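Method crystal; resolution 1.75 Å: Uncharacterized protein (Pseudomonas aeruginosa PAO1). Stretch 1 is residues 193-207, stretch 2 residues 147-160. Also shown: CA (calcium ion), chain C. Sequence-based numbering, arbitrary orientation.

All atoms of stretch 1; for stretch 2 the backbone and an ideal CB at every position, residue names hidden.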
# COMPACT_ATOMS: atom_id res chain seq x y z
N GLU A 193 12.26 33.28 18.24
CA GLU A 193 11.77 32.32 17.26
C GLU A 193 10.36 31.87 17.57
O GLU A 193 9.52 31.78 16.67
CB GLU A 193 12.72 31.13 17.15
CG GLU A 193 14.06 31.49 16.51
CD GLU A 193 15.04 30.34 16.52
OE1 GLU A 193 14.95 29.49 17.42
OE2 GLU A 193 15.88 30.27 15.61
N LEU A 194 10.08 31.62 18.85
CA LEU A 194 8.73 31.22 19.24
C LEU A 194 7.74 32.38 19.09
O LEU A 194 6.60 32.18 18.68
CB LEU A 194 8.72 30.70 20.68
CG LEU A 194 9.52 29.40 20.86
CD1 LEU A 194 9.75 29.09 22.32
CD2 LEU A 194 8.83 28.24 20.14
N LEU A 195 8.17 33.58 19.42
CA LEU A 195 7.27 34.71 19.25
C LEU A 195 6.94 34.87 17.77
O LEU A 195 5.79 35.06 17.39
CB LEU A 195 7.90 36.00 19.79
CG LEU A 195 7.05 37.27 19.73
CD1 LEU A 195 5.69 37.08 20.41
CD2 LEU A 195 7.81 38.42 20.38
N ARG A 196 7.96 34.75 16.93
CA ARG A 196 7.75 34.83 15.50
C ARG A 196 6.80 33.73 15.05
O ARG A 196 5.90 33.96 14.26
CB ARG A 196 9.07 34.71 14.76
CG ARG A 196 8.90 34.56 13.26
CD ARG A 196 8.21 35.78 12.66
NE ARG A 196 8.98 36.46 11.61
CZ ARG A 196 10.29 36.33 11.41
NH1 ARG A 196 11.04 35.56 12.18
NH2 ARG A 196 10.86 37.01 10.41
N ALA A 197 7.03 32.52 15.53
CA ALA A 197 6.25 31.39 15.06
C ALA A 197 4.79 31.55 15.49
O ALA A 197 3.88 31.13 14.78
CB ALA A 197 6.83 30.08 15.57
N SER A 198 4.58 32.17 16.64
CA SER A 198 3.23 32.32 17.19
C SER A 198 2.36 33.25 16.35
O SER A 198 1.16 33.34 16.55
CB SER A 198 3.27 32.83 18.63
OG SER A 198 3.59 34.21 18.69
N ARG A 199 2.98 33.94 15.40
CA ARG A 199 2.23 34.82 14.51
C ARG A 199 1.47 34.05 13.45
O ARG A 199 0.61 34.62 12.77
CB ARG A 199 3.16 35.87 13.90
CG ARG A 199 3.81 36.73 14.98
CD ARG A 199 4.48 37.96 14.41
NE ARG A 199 5.93 37.95 14.61
CZ ARG A 199 6.57 38.58 15.60
NH1 ARG A 199 5.88 39.26 16.51
NH2 ARG A 199 7.89 38.51 15.68
N TYR A 200 1.77 32.76 13.32
CA TYR A 200 1.15 31.93 12.29
C TYR A 200 0.11 30.97 12.86
O TYR A 200 0.21 30.57 14.01
CB TYR A 200 2.20 31.12 11.54
CG TYR A 200 3.18 31.98 10.78
CD1 TYR A 200 2.94 32.33 9.46
CD2 TYR A 200 4.33 32.44 11.40
CE1 TYR A 200 3.83 33.13 8.77
CE2 TYR A 200 5.22 33.23 10.71
CZ TYR A 200 4.97 33.57 9.40
OH TYR A 200 5.87 34.36 8.73
N GLN A 201 -0.89 30.62 12.06
CA GLN A 201 -1.86 29.60 12.46
C GLN A 201 -1.53 28.28 11.76
O GLN A 201 -1.69 28.15 10.54
CB GLN A 201 -3.29 30.03 12.14
CG GLN A 201 -3.77 31.26 12.90
CD GLN A 201 -3.20 32.56 12.35
OE1 GLN A 201 -2.73 32.61 11.22
NE2 GLN A 201 -3.25 33.62 13.15
N PHE A 202 -1.06 27.31 12.53
CA PHE A 202 -0.69 26.03 11.97
C PHE A 202 -1.90 25.12 12.01
O PHE A 202 -2.63 25.12 12.99
CB PHE A 202 0.44 25.39 12.77
CG PHE A 202 1.69 26.23 12.82
CD1 PHE A 202 2.72 26.01 11.92
CD2 PHE A 202 1.84 27.22 13.78
CE1 PHE A 202 3.88 26.78 11.97
CE2 PHE A 202 2.99 28.00 13.83
CZ PHE A 202 4.01 27.77 12.93
N ASP A 203 -2.12 24.36 10.95
CA ASP A 203 -3.15 23.32 10.90
C ASP A 203 -2.52 22.08 10.29
O ASP A 203 -1.84 22.18 9.26
CB ASP A 203 -4.30 23.74 9.99
CG ASP A 203 -5.20 24.80 10.60
OD1 ASP A 203 -5.31 24.88 11.84
OD2 ASP A 203 -5.84 25.54 9.82
N VAL A 204 -2.75 20.92 10.89
CA VAL A 204 -2.17 19.67 10.37
C VAL A 204 -3.14 18.97 9.42
O VAL A 204 -4.25 18.63 9.82
CB VAL A 204 -1.82 18.70 11.50
CG1 VAL A 204 -1.19 17.42 10.93
CG2 VAL A 204 -0.87 19.37 12.52
N TRP A 205 -2.69 18.75 8.18
CA TRP A 205 -3.48 18.05 7.17
C TRP A 205 -2.78 16.74 6.88
O TRP A 205 -1.56 16.66 6.95
CB TRP A 205 -3.57 18.88 5.89
CG TRP A 205 -4.34 20.14 6.08
CD1 TRP A 205 -3.92 21.28 6.70
CD2 TRP A 205 -5.69 20.40 5.64
NE1 TRP A 205 -4.91 22.24 6.67
CE2 TRP A 205 -6.01 21.72 6.03
CE3 TRP A 205 -6.64 19.65 4.95
CZ2 TRP A 205 -7.25 22.30 5.75
CZ3 TRP A 205 -7.88 20.22 4.67
CH2 TRP A 205 -8.17 21.54 5.08
N CYS A 206 -3.55 15.70 6.57
CA CYS A 206 -3.00 14.36 6.45
C CYS A 206 -2.97 13.89 5.01
O CYS A 206 -4.01 13.57 4.43
CB CYS A 206 -3.83 13.39 7.27
SG CYS A 206 -3.13 11.72 7.37
N ALA A 207 -1.77 13.84 4.43
CA ALA A 207 -1.61 13.45 3.04
C ALA A 207 -1.42 11.95 2.88
O ALA A 207 -0.36 11.49 2.42
CB ALA A 207 -0.45 14.21 2.40
N UNK A 147 0.32 11.96 17.15
CA UNK A 147 1.29 13.00 16.83
C UNK A 147 0.67 14.15 16.03
O UNK A 147 1.04 15.31 16.18
CB UNK A 147 2.46 12.40 16.05
N UNK A 148 -0.32 13.82 15.19
CA UNK A 148 -1.00 14.87 14.46
C UNK A 148 -1.76 15.78 15.44
O UNK A 148 -1.76 16.99 15.29
CB UNK A 148 -1.95 14.27 13.42
N UNK A 149 -2.38 15.18 16.44
CA UNK A 149 -3.15 15.96 17.40
C UNK A 149 -2.24 16.73 18.33
O UNK A 149 -2.58 17.83 18.78
CB UNK A 149 -4.08 15.05 18.21
N UNK A 150 -1.08 16.16 18.63
CA UNK A 150 -0.10 16.84 19.50
C UNK A 150 0.45 18.10 18.83
O UNK A 150 0.54 19.17 19.45
CB UNK A 150 1.05 15.89 19.85
N UNK A 151 0.87 17.96 17.58
CA UNK A 151 1.39 19.09 16.84
C UNK A 151 0.32 20.17 16.72
O UNK A 151 0.59 21.36 16.83
CB UNK A 151 1.88 18.65 15.46
N UNK A 152 -0.91 19.74 16.50
CA UNK A 152 -2.01 20.69 16.33
C UNK A 152 -2.16 21.53 17.60
O UNK A 152 -2.22 22.77 17.54
CB UNK A 152 -3.32 19.96 16.01
N UNK A 153 -2.24 20.87 18.76
CA UNK A 153 -2.44 21.61 20.00
C UNK A 153 -1.20 22.41 20.40
O UNK A 153 -1.31 23.55 20.86
CB UNK A 153 -2.82 20.65 21.13
N UNK A 154 -0.03 21.81 20.22
CA UNK A 154 1.20 22.53 20.55
C UNK A 154 1.35 23.78 19.67
O UNK A 154 1.64 24.86 20.17
CB UNK A 154 2.41 21.61 20.38
N UNK A 155 1.14 23.64 18.37
CA UNK A 155 1.36 24.77 17.47
C UNK A 155 0.27 25.84 17.58
O UNK A 155 0.47 26.99 17.17
CB UNK A 155 1.44 24.27 16.03
N UNK A 156 -0.88 25.45 18.12
CA UNK A 156 -2.00 26.36 18.36
C UNK A 156 -1.85 27.06 19.71
O UNK A 156 -2.65 27.93 20.06
CB UNK A 156 -3.33 25.60 18.30
N UNK A 157 -0.82 26.68 20.46
CA UNK A 157 -0.63 27.20 21.81
C UNK A 157 0.84 27.50 22.12
O UNK A 157 1.40 26.91 23.03
CB UNK A 157 -1.18 26.20 22.83
N UNK A 158 1.44 28.42 21.37
CA UNK A 158 2.86 28.75 21.58
C UNK A 158 3.01 29.92 22.54
O UNK A 158 3.73 29.82 23.54
CB UNK A 158 3.54 29.08 20.25
N UNK A 159 2.33 31.01 22.23
CA UNK A 159 2.36 32.19 23.07
C UNK A 159 0.93 32.57 23.40
O UNK A 159 0.08 32.63 22.51
CB UNK A 159 3.10 33.34 22.39
N UNK A 160 0.65 32.84 24.67
CA UNK A 160 -0.62 33.43 25.05
C UNK A 160 -0.38 34.51 26.10
O UNK A 160 0.40 34.30 27.03
CB UNK A 160 -1.58 32.36 25.57
CA CA C . -4.65 24.73 14.22

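Position 147 is helical, and its ideal CB has nothing of stretch 1 within 5.5 Å. Many residues would fit; it is Val147.

Position 148 points toward the strand, its ideal CB 4.1 Å from Val204 CG1, with Cys206 further along. An apolar side chain suits, preferably a long one. It is Met148. Met148 CG packs 3.9 Å from Val204 CG1, and Met148 SD reaches to 3.9 Å from Cys206 CB.

Positions 149 and 150 point away from stretch 1, which sets no demand on them. They are Gly149 and Leu150.

Position 151 points toward the strand, its ideal CB 4.1 Å from Val204 CG2. Several apolar residues would serve. It is Met151, whose CB makes that contact.

Position 152 points sideways, its ideal CB 4.3 Å from Val204 CG2. Beyond lie the backbone N of Val204, a donor, and the calcium ion, near Phe202 O and Asp203 OD1. An acidic side chain long enough to reach both suits. It is Glu152. Glu152 OE1 accepts a hydrogen bond from Val204 N at 2.8 Å, nearly straight at 165°. Glu152 OE2 binds the calcium ion at 2.4 Å. The ion thus allows Glu152 OE2 to sit 3.3 Å from Asp203 OD1, two acidic oxygens that would otherwise repel.

Positions 153 and 154 are out of reach, so long polar residues are acceptable. They are Arg153 and Arg154.

Position 155 points toward Phe202, its ideal CB 3.6 Å from Phe202 CB. A branched apolar residue could cover the ring. It is Leu155; Leu155 CD2 lies over the face, 4.3 Å from the Phe202 ring centroid. Leu155 O receives hydrogen bonds from two waters, which lead on to Phe202 N and Tyr200 O.

Position 156 points sideways, its ideal CB 5.4 Å from Phe202 O. The calcium ion lies within reach, so an oxygen-bearing side chain suits, best an acid. It is Asp156. Asp156 OD1 and OD2 bind the calcium ion at 2.5 and 2.6 Å. Asp156 OD1 also accepts from the water bound to Phe202 N.

Position 157 is out of reach, so many residues would suit. It is Asn157; Asn157 ND2 donates to Arg153 O at 2.8 Å.

Position 158 points toward Ser198, its ideal CB 4.1 Å from Ser198 CB, with Leu194, Ala197 and Phe202 around it. Several apolar residues could fit. It is Ile158: Ile158 CG2 meets Leu194 CD2 at 3.9 Å, and Ile158 CD1 meets Ala197 CB at 4.1 Å.

Position 159 is extended and faces Ser198 and Leu195. A modest apolar side chain suits. It is Val159; Val159 CG2 lies 3.7 Å from Ser198 CB.

Position 160 is out of reach, and stretch 1 sets no demand. It is Ser160.

Stretch 2 147-160: VMGLMERRLDNIVS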
# COMPACT_ATOMS: atom_id res chain seq x y z
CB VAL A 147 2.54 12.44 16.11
CG1 VAL A 147 2.19 11.97 14.70
CG2 VAL A 147 3.66 13.49 16.09
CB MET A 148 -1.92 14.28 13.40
CG MET A 148 -1.14 13.76 12.19
SD MET A 148 -2.22 13.36 10.79
CE MET A 148 -3.14 11.96 11.44
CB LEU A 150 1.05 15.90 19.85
CG LEU A 150 2.19 16.55 20.64
CD1 LEU A 150 1.67 17.01 21.99
CD2 LEU A 150 3.34 15.58 20.82
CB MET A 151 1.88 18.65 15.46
CG MET A 151 3.10 17.77 15.50
SD MET A 151 3.84 17.53 13.86
CE MET A 151 2.55 16.58 13.00
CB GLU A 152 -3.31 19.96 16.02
CG GLU A 152 -4.49 20.88 15.69
CD GLU A 152 -4.53 21.28 14.22
OE1 GLU A 152 -4.04 20.54 13.36
OE2 GLU A 152 -5.07 22.36 13.92
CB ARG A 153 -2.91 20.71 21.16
CG ARG A 153 -1.93 19.70 21.72
CD ARG A 153 -2.60 18.96 22.91
NE ARG A 153 -1.68 18.07 23.60
CZ ARG A 153 -1.07 18.36 24.74
NH1 ARG A 153 -1.28 19.52 25.34
NH2 ARG A 153 -0.24 17.48 25.29
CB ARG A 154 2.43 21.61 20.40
CG ARG A 154 2.52 20.51 21.48
CD ARG A 154 3.30 20.98 22.70
NE ARG A 154 3.55 19.90 23.64
CZ ARG A 154 2.86 19.69 24.75
NH1 ARG A 154 1.86 20.50 25.08
NH2 ARG A 154 3.16 18.66 25.54
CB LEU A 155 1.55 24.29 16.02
CG LEU A 155 2.80 23.43 15.80
CD1 LEU A 155 2.73 22.70 14.46
CD2 LEU A 155 4.07 24.27 15.90
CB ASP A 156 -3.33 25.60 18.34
CG ASP A 156 -3.80 25.26 16.93
OD1 ASP A 156 -3.17 25.75 15.97
OD2 ASP A 156 -4.80 24.51 16.79
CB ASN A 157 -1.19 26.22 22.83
CG ASN A 157 -2.71 26.14 22.77
OD1 ASN A 157 -3.41 27.00 23.31
ND2 ASN A 157 -3.23 25.11 22.09
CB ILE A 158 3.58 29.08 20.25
CG1 ILE A 158 3.27 28.01 19.20
CG2 ILE A 158 5.09 29.20 20.47
CD1 ILE A 158 4.03 28.18 17.87
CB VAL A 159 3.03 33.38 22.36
CG1 VAL A 159 2.84 34.66 23.19
CG2 VAL A 159 4.50 33.10 22.13
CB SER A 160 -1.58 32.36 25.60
OG SER A 160 -2.78 32.95 26.05
O HOH W 1 -1.60 27.69 15.27
O HOH W 2 0.90 29.77 16.88
O HOH W 3 -7.20 24.43 14.43
O HOH W 4 -5.41 27.25 14.10
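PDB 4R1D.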